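Local coordinates for probable membrane transporter protein MamO (Magnetospirillum magneticum, PDB 5HMA) that promotes magnetite nucleation and MamE activation in magnetosomes, binding transition metal ions through a protease-like domain that is probably not itself a protease, at residues A111-Q116 / S144-G149; I35-S40 / I162-T167; D91-V96 / L152-G157; Q50-G55 / F104-A109; A26-N31 / G157-I162. All coordinates share one frame; numbering follows the deposited sequence.

Contact 1: residues A111-Q116 / S144-G149; sequences APLVRQ and SWEQTG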
# COMPACT_ATOMS: atom_id res chain seq x y z
N ALA A 111 12.29 -6.72 5.28
CA ALA A 111 11.94 -6.52 6.68
C ALA A 111 10.72 -5.62 6.79
O ALA A 111 10.53 -4.72 5.96
CB ALA A 111 13.12 -5.91 7.45
N PRO A 112 9.89 -5.86 7.81
CA PRO A 112 8.70 -5.04 8.04
C PRO A 112 9.04 -3.65 8.59
O PRO A 112 9.97 -3.51 9.38
CB PRO A 112 7.91 -5.86 9.07
CG PRO A 112 8.96 -6.63 9.81
CD PRO A 112 10.02 -6.96 8.78
N LEU A 113 8.29 -2.65 8.16
CA LEU A 113 8.40 -1.30 8.69
C LEU A 113 7.07 -0.90 9.27
O LEU A 113 6.03 -1.12 8.64
CB LEU A 113 8.79 -0.31 7.59
CG LEU A 113 10.04 -0.58 6.77
CD1 LEU A 113 10.06 0.32 5.54
CD2 LEU A 113 11.27 -0.36 7.65
N VAL A 114 7.07 -0.31 10.45
CA VAL A 114 5.82 0.23 10.98
C VAL A 114 6.10 1.55 11.68
O VAL A 114 7.13 1.72 12.35
CB VAL A 114 5.13 -0.78 11.93
CG1 VAL A 114 6.01 -1.07 13.14
CG2 VAL A 114 3.78 -0.25 12.38
N ARG A 115 5.20 2.50 11.50
CA ARG A 115 5.26 3.74 12.24
C ARG A 115 3.84 4.19 12.59
O ARG A 115 2.92 4.09 11.78
CB ARG A 115 5.98 4.82 11.44
CG ARG A 115 5.99 6.17 12.09
CD ARG A 115 7.26 6.40 12.87
NE ARG A 115 8.03 7.49 12.28
CZ ARG A 115 9.35 7.46 12.09
NH1 ARG A 115 10.05 6.39 12.44
NH2 ARG A 115 9.96 8.51 11.56
N GLN A 116 3.66 4.65 13.81
CA GLN A 116 2.37 5.19 14.20
C GLN A 116 2.39 6.71 14.13
O GLN A 116 3.43 7.34 14.24
CB GLN A 116 2.00 4.74 15.61
CG GLN A 116 2.88 5.32 16.66
CD GLN A 116 2.16 5.43 17.98
OE1 GLN A 116 1.64 6.50 18.32
NE2 GLN A 116 2.11 4.33 18.72
N SER A 144 8.90 7.31 5.27
CA SER A 144 9.88 6.78 4.32
C SER A 144 9.28 6.46 2.96
O SER A 144 8.16 5.97 2.87
CB SER A 144 10.54 5.51 4.89
OG SER A 144 11.29 4.82 3.89
N TRP A 145 10.04 6.73 1.91
CA TRP A 145 9.65 6.36 0.56
C TRP A 145 9.30 4.87 0.46
O TRP A 145 8.47 4.48 -0.37
CB TRP A 145 10.77 6.71 -0.43
CG TRP A 145 12.01 5.92 -0.25
CD1 TRP A 145 13.05 6.21 0.57
CD2 TRP A 145 12.35 4.70 -0.93
NE1 TRP A 145 14.02 5.25 0.46
CE2 TRP A 145 13.62 4.31 -0.46
CE3 TRP A 145 11.71 3.90 -1.88
CZ2 TRP A 145 14.27 3.16 -0.91
CZ3 TRP A 145 12.35 2.76 -2.33
CH2 TRP A 145 13.61 2.40 -1.84
N GLU A 146 9.89 4.04 1.31
CA GLU A 146 9.63 2.61 1.27
C GLU A 146 8.23 2.23 1.73
O GLU A 146 7.76 1.13 1.45
CB GLU A 146 10.68 1.87 2.09
CG GLU A 146 12.08 2.27 1.70
CD GLU A 146 13.13 1.34 2.25
OE1 GLU A 146 13.60 0.46 1.49
OE2 GLU A 146 13.48 1.51 3.44
N GLN A 147 7.56 3.14 2.42
CA GLN A 147 6.20 2.87 2.91
C GLN A 147 5.17 3.11 1.82
O GLN A 147 4.00 2.77 1.96
CB GLN A 147 5.87 3.74 4.13
CG GLN A 147 6.60 3.36 5.39
CD GLN A 147 6.43 4.41 6.47
OE1 GLN A 147 6.81 5.57 6.26
NE2 GLN A 147 5.84 4.03 7.61
N THR A 148 5.61 3.73 0.74
CA THR A 148 4.71 4.07 -0.35
C THR A 148 4.06 2.80 -0.89
O THR A 148 4.74 1.80 -1.11
CB THR A 148 5.45 4.82 -1.47
OG1 THR A 148 5.76 6.14 -1.00
CG2 THR A 148 4.63 4.91 -2.72
N GLY A 149 2.74 2.83 -1.06
CA GLY A 149 2.02 1.67 -1.57
C GLY A 149 1.55 0.71 -0.47
O GLY A 149 0.71 -0.15 -0.71
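Leu113 and Arg115, on one side of strand 112-121, meet Glu146 and Gln147 in the 3-10 turn of a trypsin-like fold. The loop carrying this turn runs on into Thr148-Gly149, and Thr148 probably stands where active relatives have their nucleophilic serine. The tighter part is van der Waals packing. Leu113 has its CG beside the backbone N (chi1 -55°), which brings CD1 to 3.8 Å from Glu146 CB, the two side chains crossing at about a right angle. Beside it, the buried Gln147 reaches out extended beyond CG and sets NE2 3.9 Å from Arg115 CB, touching carbon alone on this strand. Its polar end is held mainly by its own loop: OE1 accepts from Ser144 N at 2.9 Å, tilted 23° from the carbonyl plane, and also from Tyr143 N, while NE2 gives a hydrogen bond to Ala141 O and a weak one to Ala103 O. With an alanine at Gln147, these two loop amides would probably lose their acceptor and Ala141 O its donor, letting the turn shift against the strand. The other side is loose. Beyond CB, the exposed Arg115 bends at chi2 and chi3 and leaves the turn for a cation-pi contact with Tyr143. Within the turn, Glu146 CG sits 3.3 Å above the centre of the Trp145 ring, and Glu146 N closes an ST turn on Ser144 OG at 3.0 Å.

Contact 2: residues I35-S40 / I162-T167; sequences ITTLHS and INIAAT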
# COMPACT_ATOMS: atom_id res chain seq x y z
N ILE A 35 -3.12 -4.44 -3.54
CA ILE A 35 -3.23 -3.02 -3.88
C ILE A 35 -1.88 -2.35 -3.65
O ILE A 35 -1.23 -2.58 -2.63
CB ILE A 35 -4.31 -2.31 -3.07
CG1 ILE A 35 -5.70 -2.81 -3.47
CG2 ILE A 35 -4.23 -0.81 -3.31
CD1 ILE A 35 -6.15 -2.28 -4.80
N THR A 36 -1.45 -1.53 -4.60
CA THR A 36 -0.21 -0.79 -4.44
C THR A 36 -0.34 0.53 -5.19
O THR A 36 -1.39 0.79 -5.78
CB THR A 36 1.01 -1.62 -4.93
OG1 THR A 36 2.23 -0.97 -4.55
CG2 THR A 36 0.97 -1.81 -6.45
N THR A 37 0.69 1.38 -5.15
CA THR A 37 0.65 2.67 -5.85
C THR A 37 0.98 2.48 -7.33
O THR A 37 1.91 1.75 -7.67
CB THR A 37 1.65 3.68 -5.24
OG1 THR A 37 2.77 2.97 -4.68
CG2 THR A 37 0.97 4.53 -4.16
N LEU A 38 0.21 3.14 -8.20
CA LEU A 38 0.37 2.96 -9.64
C LEU A 38 1.75 3.41 -10.15
O LEU A 38 2.40 2.68 -10.90
CB LEU A 38 -0.75 3.71 -10.39
CG LEU A 38 -0.72 3.61 -11.92
CD1 LEU A 38 -0.67 2.16 -12.36
CD2 LEU A 38 -1.92 4.32 -12.54
N HIS A 39 2.20 4.60 -9.75
CA HIS A 39 3.50 5.10 -10.22
C HIS A 39 4.67 4.18 -9.82
O HIS A 39 5.73 4.24 -10.42
CB HIS A 39 3.77 6.52 -9.69
CG HIS A 39 4.16 6.58 -8.24
ND1 HIS A 39 3.24 6.78 -7.23
CD2 HIS A 39 5.37 6.48 -7.64
CE1 HIS A 39 3.87 6.79 -6.07
NE2 HIS A 39 5.16 6.62 -6.29
N SER A 40 4.46 3.32 -8.83
CA SER A 40 5.52 2.42 -8.39
C SER A 40 5.72 1.23 -9.33
O SER A 40 6.79 0.63 -9.35
CB SER A 40 5.23 1.91 -6.97
OG SER A 40 5.11 2.97 -6.06
N ILE A 162 -4.17 3.52 1.57
CA ILE A 162 -2.91 3.18 0.93
C ILE A 162 -2.02 4.42 0.91
O ILE A 162 -2.43 5.48 0.46
CB ILE A 162 -3.15 2.65 -0.50
CG1 ILE A 162 -4.00 1.38 -0.47
CG2 ILE A 162 -1.81 2.43 -1.19
CD1 ILE A 162 -3.30 0.19 0.19
N ASN A 163 -0.79 4.27 1.39
CA ASN A 163 0.05 5.42 1.64
C ASN A 163 0.88 5.86 0.44
O ASN A 163 1.21 5.05 -0.43
CB ASN A 163 0.96 5.12 2.83
CG ASN A 163 0.17 4.96 4.11
OD1 ASN A 163 -0.74 5.75 4.38
ND2 ASN A 163 0.48 3.92 4.88
N ILE A 164 1.16 7.16 0.40
CA ILE A 164 2.03 7.78 -0.60
C ILE A 164 2.97 8.71 0.13
O ILE A 164 2.53 9.68 0.77
CB ILE A 164 1.23 8.56 -1.65
CG1 ILE A 164 0.21 7.66 -2.35
CG2 ILE A 164 2.20 9.24 -2.64
CD1 ILE A 164 -0.65 8.40 -3.40
N ALA A 165 4.27 8.43 0.06
CA ALA A 165 5.26 9.37 0.59
C ALA A 165 5.52 10.46 -0.43
O ALA A 165 5.87 10.16 -1.57
CB ALA A 165 6.55 8.66 0.95
N ALA A 166 5.36 11.71 -0.04
CA ALA A 166 5.66 12.81 -0.96
C ALA A 166 6.76 13.68 -0.38
O ALA A 166 7.02 13.63 0.82
CB ALA A 166 4.42 13.63 -1.25
N THR A 167 7.41 14.45 -1.24
CA THR A 167 8.47 15.36 -0.85
C THR A 167 7.91 16.77 -0.72
O THR A 167 7.20 17.23 -1.61
CB THR A 167 9.61 15.37 -1.88
OG1 THR A 167 10.22 14.08 -1.93
CG2 THR A 167 10.65 16.39 -1.52
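Ile35 CG2 lies 3.6 Å from Ile162 CG1 and 3.8 Å from Ile162 CD1, so one methyl branch meets the longer arm of its neighbour, the two side chains crossing at about a right angle. In Ile35 this branch is the one opposite the backbone N, while the CG1 arm (chi1 -68°) turns off and carries its CD1 away from strand 159-167. Two residues further on, Thr37 repeats the theme: its CG2 is 3.7 Å from Ile164 CG1 and also rests 3.8 Å from the carbonyl O of Asn163. With its methyl spent on the second strand, Thr37 keeps its hydroxyl for its own segment, where OG1 and Ser40 OG share a hydrogen bond of 2.7 Å as the chain passes from the strand into the short segment 38-41. That bond goes with an unusual Thr37 chi1 of 29°. Further out, His39 ND1 is hydrogen-bonded to Asp72 OD2, consistent with the histidine-aspartate pair of the catalytic triad in active trypsin-like relatives, although this domain is an inactive protease. Asn163 points away from the interface and bonds through OD1 to Thr177. The strands run nearly parallel, 16° apart with axes 7.4 Å from each other, and face one another as layers with no hydrogen bond between them: strands 23-29 and 73-78 flank 33-37 in one barrel, while 159-167 pairs with 151-153 and 173-179 in the other sheet.

Contact 3: residues D91-V96 / L152-G157; sequences DVQTVV and LVNAQG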
# COMPACT_ATOMS: atom_id res chain seq x y z
N ASP A 91 -14.15 -4.88 6.16
CA ASP A 91 -13.76 -4.26 7.43
C ASP A 91 -13.13 -2.88 7.25
O ASP A 91 -12.70 -2.26 8.23
CB ASP A 91 -12.78 -5.14 8.20
CG ASP A 91 -13.42 -6.40 8.76
OD1 ASP A 91 -14.66 -6.54 8.66
OD2 ASP A 91 -12.68 -7.23 9.31
N VAL A 92 -13.06 -2.42 6.01
CA VAL A 92 -12.50 -1.11 5.70
C VAL A 92 -13.20 -0.01 6.50
O VAL A 92 -14.43 -0.02 6.62
CB VAL A 92 -12.59 -0.86 4.19
CG1 VAL A 92 -12.72 0.61 3.89
CG2 VAL A 92 -11.38 -1.50 3.48
N GLN A 93 -12.43 0.90 7.10
CA GLN A 93 -13.03 1.99 7.90
C GLN A 93 -12.51 3.36 7.49
O GLN A 93 -11.40 3.48 6.97
CB GLN A 93 -12.76 1.82 9.40
CG GLN A 93 -13.03 0.44 9.97
CD GLN A 93 -14.46 0.26 10.40
OE1 GLN A 93 -15.24 1.22 10.42
NE2 GLN A 93 -14.83 -0.98 10.74
N THR A 94 -13.30 4.40 7.75
CA THR A 94 -12.81 5.78 7.66
C THR A 94 -12.08 6.18 8.95
O THR A 94 -12.27 5.57 10.01
CB THR A 94 -13.95 6.77 7.39
OG1 THR A 94 -14.90 6.70 8.46
CG2 THR A 94 -14.64 6.46 6.08
N VAL A 95 -11.22 7.19 8.85
CA VAL A 95 -10.58 7.78 10.02
C VAL A 95 -10.81 9.28 10.01
O VAL A 95 -11.13 9.84 8.96
CB VAL A 95 -9.08 7.47 10.08
CG1 VAL A 95 -8.84 5.98 10.32
CG2 VAL A 95 -8.37 7.98 8.81
N VAL A 96 -10.68 9.92 11.17
CA VAL A 96 -10.85 11.36 11.30
C VAL A 96 -9.53 12.02 11.75
O VAL A 96 -8.68 11.35 12.32
CB VAL A 96 -11.98 11.70 12.29
CG1 VAL A 96 -13.34 11.42 11.67
CG2 VAL A 96 -11.79 10.93 13.60
N LEU A 152 -2.26 1.95 5.44
CA LEU A 152 -2.55 2.63 6.69
C LEU A 152 -3.64 1.84 7.42
O LEU A 152 -4.62 1.42 6.80
CB LEU A 152 -3.01 4.06 6.43
CG LEU A 152 -2.96 4.97 7.67
CD1 LEU A 152 -1.50 5.25 8.04
CD2 LEU A 152 -3.72 6.26 7.43
N VAL A 153 -3.48 1.62 8.73
CA VAL A 153 -4.52 0.91 9.47
C VAL A 153 -4.86 1.67 10.72
O VAL A 153 -4.06 2.48 11.19
CB VAL A 153 -4.11 -0.54 9.85
CG1 VAL A 153 -3.70 -1.35 8.61
CG2 VAL A 153 -3.02 -0.53 10.91
N ASN A 154 -6.05 1.40 11.25
CA ASN A 154 -6.42 1.98 12.53
C ASN A 154 -5.91 1.05 13.62
O ASN A 154 -5.22 0.05 13.34
CB ASN A 154 -7.94 2.24 12.62
CG ASN A 154 -8.80 0.97 12.53
OD1 ASN A 154 -8.31 -0.15 12.66
ND2 ASN A 154 -10.11 1.17 12.32
N ALA A 155 -6.25 1.36 14.86
CA ALA A 155 -5.73 0.60 15.98
C ALA A 155 -6.32 -0.82 16.04
O ALA A 155 -5.80 -1.69 16.73
CB ALA A 155 -6.00 1.35 17.28
N GLN A 156 -7.41 -1.05 15.32
CA GLN A 156 -8.00 -2.39 15.30
C GLN A 156 -7.42 -3.23 14.15
O GLN A 156 -7.75 -4.39 14.01
CB GLN A 156 -9.53 -2.32 15.18
CG GLN A 156 -10.25 -1.99 16.49
CD GLN A 156 -10.08 -0.53 16.91
OE1 GLN A 156 -10.33 0.39 16.12
NE2 GLN A 156 -9.64 -0.32 18.15
N GLY A 157 -6.55 -2.64 13.34
CA GLY A 157 -5.98 -3.38 12.22
C GLY A 157 -6.80 -3.32 10.95
O GLY A 157 -6.45 -3.95 9.96
O HOH W 1 -11.25 3.96 12.13
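Gln93 and Val95, on alternate positions of an extended linker, lean on Asn154 at the start of the turn 154-157. The direct contacts are of the van der Waals kind. Gln93 touches with its stem, CG lying 3.8 Å from Asn154 ND2, and the bend at chi2 (-87°) carries its amide on past Asn154, the two amide planes 26° apart without stacking. Val95 is looser, with CG1 4.5 Å from Asn154 CB, and it fills the buried side together with Val160. A water-mediated bridge runs beside this packing, from the linker backbone to the Asn154 amide: one molecule accepts from Asn154 ND2 at 3.0 Å and donates to Thr94 O at 2.9 Å. The remaining hydrogen bonds hold Asn154 in place. Its OD1 accepts from Gln156 N at 2.9 Å, the donor standing 56° out of the carbonyl plane, and takes a further bond from Asp158 N, so the amide is unlikely to flip and its ND2 stays aimed at the water. The backbone adds Gly157 N to Asn154 O at 3.0 Å. Linker 91-96, which also bonds to Leu159 through the backbone of Gln93, belongs to the chain passing from the first barrel of the trypsin-like fold to the second, and it crosses here over a type I beta turn with an Asx turn at its head, joining antiparallel strands 151-153 and 159-167.

Contact 4: residues Q50-G55 / F104-A109; sequences QVATTG and FGRNMA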
# COMPACT_ATOMS: atom_id res chain seq x y z
N GLN A 50 6.83 -9.55 -2.99
CA GLN A 50 7.61 -10.24 -1.98
C GLN A 50 6.80 -10.39 -0.70
O GLN A 50 6.35 -9.41 -0.12
CB GLN A 50 8.92 -9.49 -1.71
CG GLN A 50 9.57 -9.03 -3.03
CD GLN A 50 11.08 -9.16 -3.05
OE1 GLN A 50 11.70 -9.62 -2.08
NE2 GLN A 50 11.68 -8.75 -4.16
N VAL A 51 6.62 -11.64 -0.30
CA VAL A 51 5.71 -12.02 0.78
C VAL A 51 6.50 -12.64 1.91
O VAL A 51 7.35 -13.50 1.67
CB VAL A 51 4.62 -13.00 0.27
CG1 VAL A 51 3.68 -13.43 1.42
CG2 VAL A 51 3.85 -12.39 -0.93
N ALA A 52 6.25 -12.19 3.13
CA ALA A 52 6.91 -12.73 4.31
C ALA A 52 6.28 -14.06 4.69
O ALA A 52 5.05 -14.20 4.71
CB ALA A 52 6.83 -11.74 5.50
N THR A 53 7.12 -15.05 4.99
CA THR A 53 6.61 -16.33 5.48
C THR A 53 7.49 -16.75 6.65
O THR A 53 8.56 -16.19 6.86
CB THR A 53 6.63 -17.44 4.40
OG1 THR A 53 7.94 -18.00 4.32
CG2 THR A 53 6.21 -16.90 3.04
N THR A 54 7.04 -17.76 7.39
CA THR A 54 7.84 -18.31 8.46
C THR A 54 9.14 -18.95 7.93
O THR A 54 10.08 -19.21 8.69
CB THR A 54 7.02 -19.36 9.26
OG1 THR A 54 6.43 -20.27 8.34
CG2 THR A 54 5.91 -18.68 10.06
N GLY A 55 9.21 -19.23 6.63
CA GLY A 55 10.43 -19.74 6.03
C GLY A 55 11.29 -18.69 5.33
O GLY A 55 12.27 -19.02 4.68
N PHE A 104 2.27 0.70 7.60
CA PHE A 104 3.13 -0.48 7.49
C PHE A 104 3.78 -0.54 6.11
O PHE A 104 3.18 -0.11 5.12
CB PHE A 104 2.31 -1.77 7.71
CG PHE A 104 1.93 -2.04 9.14
CD1 PHE A 104 0.85 -1.40 9.72
CD2 PHE A 104 2.63 -2.98 9.90
CE1 PHE A 104 0.48 -1.66 11.04
CE2 PHE A 104 2.27 -3.25 11.21
CZ PHE A 104 1.19 -2.59 11.79
N GLY A 105 4.99 -1.09 6.04
CA GLY A 105 5.66 -1.31 4.76
C GLY A 105 6.69 -2.42 4.87
O GLY A 105 6.81 -3.06 5.92
N ARG A 106 7.43 -2.67 3.79
CA ARG A 106 8.56 -3.59 3.83
C ARG A 106 9.71 -2.91 3.12
O ARG A 106 9.55 -2.31 2.05
CB ARG A 106 8.23 -4.95 3.18
CG ARG A 106 7.01 -5.66 3.79
CD ARG A 106 7.09 -7.18 3.72
NE ARG A 106 7.73 -7.75 4.89
CZ ARG A 106 7.09 -8.22 5.96
NH1 ARG A 106 5.78 -8.19 6.04
NH2 ARG A 106 7.79 -8.72 6.97
N ASN A 107 10.89 -3.02 3.71
CA ASN A 107 12.05 -2.37 3.13
C ASN A 107 12.68 -3.23 2.02
O ASN A 107 12.17 -4.28 1.65
CB ASN A 107 13.06 -2.02 4.23
CG ASN A 107 13.69 -3.24 4.89
OD1 ASN A 107 13.61 -4.36 4.38
ND2 ASN A 107 14.34 -3.02 6.02
N MET A 108 13.81 -2.75 1.51
CA MET A 108 14.47 -3.35 0.36
C MET A 108 15.01 -4.75 0.67
O MET A 108 15.37 -5.49 -0.25
CB MET A 108 15.61 -2.42 -0.10
CG MET A 108 16.17 -2.70 -1.47
SD MET A 108 16.28 -1.19 -2.44
CE MET A 108 17.12 -0.09 -1.28
N ALA A 109 15.07 -5.11 1.95
CA ALA A 109 15.54 -6.43 2.36
C ALA A 109 14.38 -7.35 2.77
O ALA A 109 14.60 -8.50 3.16
CB ALA A 109 16.53 -6.32 3.50
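At the edge of the interface between the two barrels of the trypsin-like fold, the guanidinium of Arg106, from strand 100-106, is roofed by Ala52, just past the end of strand 47-51. Ala52 CB sits 3.4 Å above the guanidinium plane, offset toward the rim, and comes within 3.5 Å of NH2 and 3.6 Å of CZ. This is packing of a methyl on a flat face, and no hydrogen bond joins the segments. Nearer the backbone, Arg106 CD approaches Gln50 O only loosely, at 4.5 Å. A bend at chi3 (90°) turns the head of the arginine out of line with its aliphatic stem, and two carbonyls then fix its rotation: NE bonds to Gly110 O and NH1 to Val9 O. On the other side of the plane Pro112 CD touches only the NH2 end of Arg106, 3.4 Å away and off to one side. If a leucine replaced Arg106, the carbonyls of Gly110 and Val9 would probably be left without these donors, and Ala52 would lose the flat surface it rests on. Both backbones turn soon after the contact. Thr53 OG1 accepts from Gly55 N at 2.9 Å in an ST turn leading toward strand 58-68, and Asn107 OD1 accepts from Ala109 N at 2.9 Å, 53° out of its carbonyl plane, and from Ala111 N as well. The latter is an Asx turn within the hairpin connection between antiparallel strands 100-106 and 112-121, an element of the second barrel.

Contact 5: residues A26-N31 / G157-I162; sequences AIVGTN and GDLVGI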
# COMPACT_ATOMS: atom_id res chain seq x y z
N ALA A 26 -0.48 -3.97 -0.21
CA ALA A 26 -1.41 -4.57 0.76
C ALA A 26 -2.16 -5.73 0.12
O ALA A 26 -2.76 -5.55 -0.94
CB ALA A 26 -2.40 -3.50 1.29
N ILE A 27 -2.14 -6.90 0.75
CA ILE A 27 -2.91 -8.03 0.23
C ILE A 27 -4.37 -7.84 0.61
O ILE A 27 -4.69 -7.70 1.80
CB ILE A 27 -2.40 -9.39 0.76
CG1 ILE A 27 -0.89 -9.52 0.60
CG2 ILE A 27 -3.10 -10.54 0.01
CD1 ILE A 27 -0.39 -10.92 0.95
N VAL A 28 -5.26 -7.86 -0.38
CA VAL A 28 -6.66 -7.58 -0.07
C VAL A 28 -7.58 -8.72 -0.51
O VAL A 28 -8.81 -8.62 -0.40
CB VAL A 28 -7.08 -6.24 -0.69
CG1 VAL A 28 -6.28 -5.10 -0.03
CG2 VAL A 28 -6.85 -6.25 -2.20
N GLY A 29 -7.00 -9.82 -0.96
CA GLY A 29 -7.81 -10.97 -1.35
C GLY A 29 -7.08 -12.28 -1.15
O GLY A 29 -5.86 -12.37 -1.34
N THR A 30 -7.83 -13.31 -0.77
CA THR A 30 -7.22 -14.58 -0.41
C THR A 30 -6.45 -15.20 -1.58
O THR A 30 -5.41 -15.82 -1.38
CB THR A 30 -8.30 -15.56 0.13
OG1 THR A 30 -7.71 -16.84 0.35
CG2 THR A 30 -9.43 -15.70 -0.85
N ASN A 31 -6.91 -14.98 -2.82
CA ASN A 31 -6.21 -15.57 -3.97
C ASN A 31 -5.11 -14.69 -4.52
O ASN A 31 -4.70 -14.86 -5.66
CB ASN A 31 -7.19 -15.90 -5.09
CG ASN A 31 -8.13 -17.01 -4.71
OD1 ASN A 31 -7.72 -18.17 -4.59
ND2 ASN A 31 -9.40 -16.67 -4.51
N GLY A 157 -6.55 -2.64 13.34
CA GLY A 157 -5.98 -3.38 12.22
C GLY A 157 -6.80 -3.32 10.95
O GLY A 157 -6.45 -3.95 9.96
N ASP A 158 -7.90 -2.56 10.97
CA ASP A 158 -8.70 -2.37 9.76
C ASP A 158 -7.94 -1.54 8.74
O ASP A 158 -7.27 -0.56 9.08
CB ASP A 158 -10.02 -1.68 10.10
CG ASP A 158 -10.83 -2.45 11.13
OD1 ASP A 158 -10.73 -3.69 11.14
OD2 ASP A 158 -11.56 -1.80 11.92
N LEU A 159 -8.04 -1.93 7.47
CA LEU A 159 -7.44 -1.15 6.39
C LEU A 159 -8.14 0.21 6.31
O LEU A 159 -9.37 0.25 6.19
CB LEU A 159 -7.55 -1.90 5.07
CG LEU A 159 -6.92 -1.21 3.85
CD1 LEU A 159 -5.42 -1.07 4.06
CD2 LEU A 159 -7.19 -2.01 2.60
N VAL A 160 -7.40 1.31 6.37
CA VAL A 160 -8.07 2.60 6.20
C VAL A 160 -7.55 3.31 4.96
O VAL A 160 -8.18 4.26 4.48
CB VAL A 160 -7.95 3.51 7.45
CG1 VAL A 160 -8.63 2.83 8.64
CG2 VAL A 160 -6.51 3.84 7.78
N GLY A 161 -6.44 2.84 4.41
CA GLY A 161 -5.95 3.43 3.18
C GLY A 161 -4.62 2.93 2.67
O GLY A 161 -4.01 2.04 3.26
N ILE A 162 -4.17 3.52 1.57
CA ILE A 162 -2.91 3.18 0.93
C ILE A 162 -2.02 4.42 0.91
O ILE A 162 -2.43 5.48 0.46
CB ILE A 162 -3.15 2.65 -0.50
CG1 ILE A 162 -4.00 1.38 -0.47
CG2 ILE A 162 -1.81 2.43 -1.19
CD1 ILE A 162 -3.30 0.19 0.19
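Between the two beta barrels of the trypsin-like fold, strand 23-29 of the first turns Ala26 and Val28 to Leu159 and Ile162 of strand 159-167 in the second. The contact is apolar throughout and has no hydrogen bond. Ala26 CB lies 4.0 Å from Ile162 CD1, the end of the longer isoleucine arm. Val28 CG1, the branch anti to the carbonyl carbon, meets Leu159 CD2 at 4.2 Å, and these two side chains pass each other at a slant. Leu159 reaches over because its CG stands opposite the backbone N (chi1 -178°), directing the isobutyl group into the interface between the sheets. Pro151 packs against both Ala26 and Leu159, closing the cluster on the side of strand 151-153, while Ile35 touches Val28 from the neighbouring strand of the first barrel. Leu159 and Ile162 are three positions apart, yet both project to the same interface, which a regular strand would not allow. The extra residue is taken up by a classic beta bulge in which Val160 and Gly161 both face Leu152: Val160 N bonds to Leu152 O, and Leu152 N to Gly161 O.

How the contacts relate
Contacts 2 and 5 form the core between the barrels: both use strand 159-167, share Ile162 and set it against the adjacent strands 33-37 and 23-29, with almost purely aliphatic chemistry. Contacts 3 and 4 lie farther from the chain centre but are largely buried, and contact 1 is partly open to solvent; in these three, amides, a guanidinium and a water enter and turns supply the hydrogen bonds. Contacts 1 and 4 are neighbours on strands 112-121 and 100-106, joined by the bond from Leu113 N to Gly105 O. Contact 3 shares Gly157 with contact 5 and borders it through the pairing of strands 151-153 and 159-167. Contact 1 reaches contact 2 through Gly149 N and Asn163 O, 2.8 Å apart.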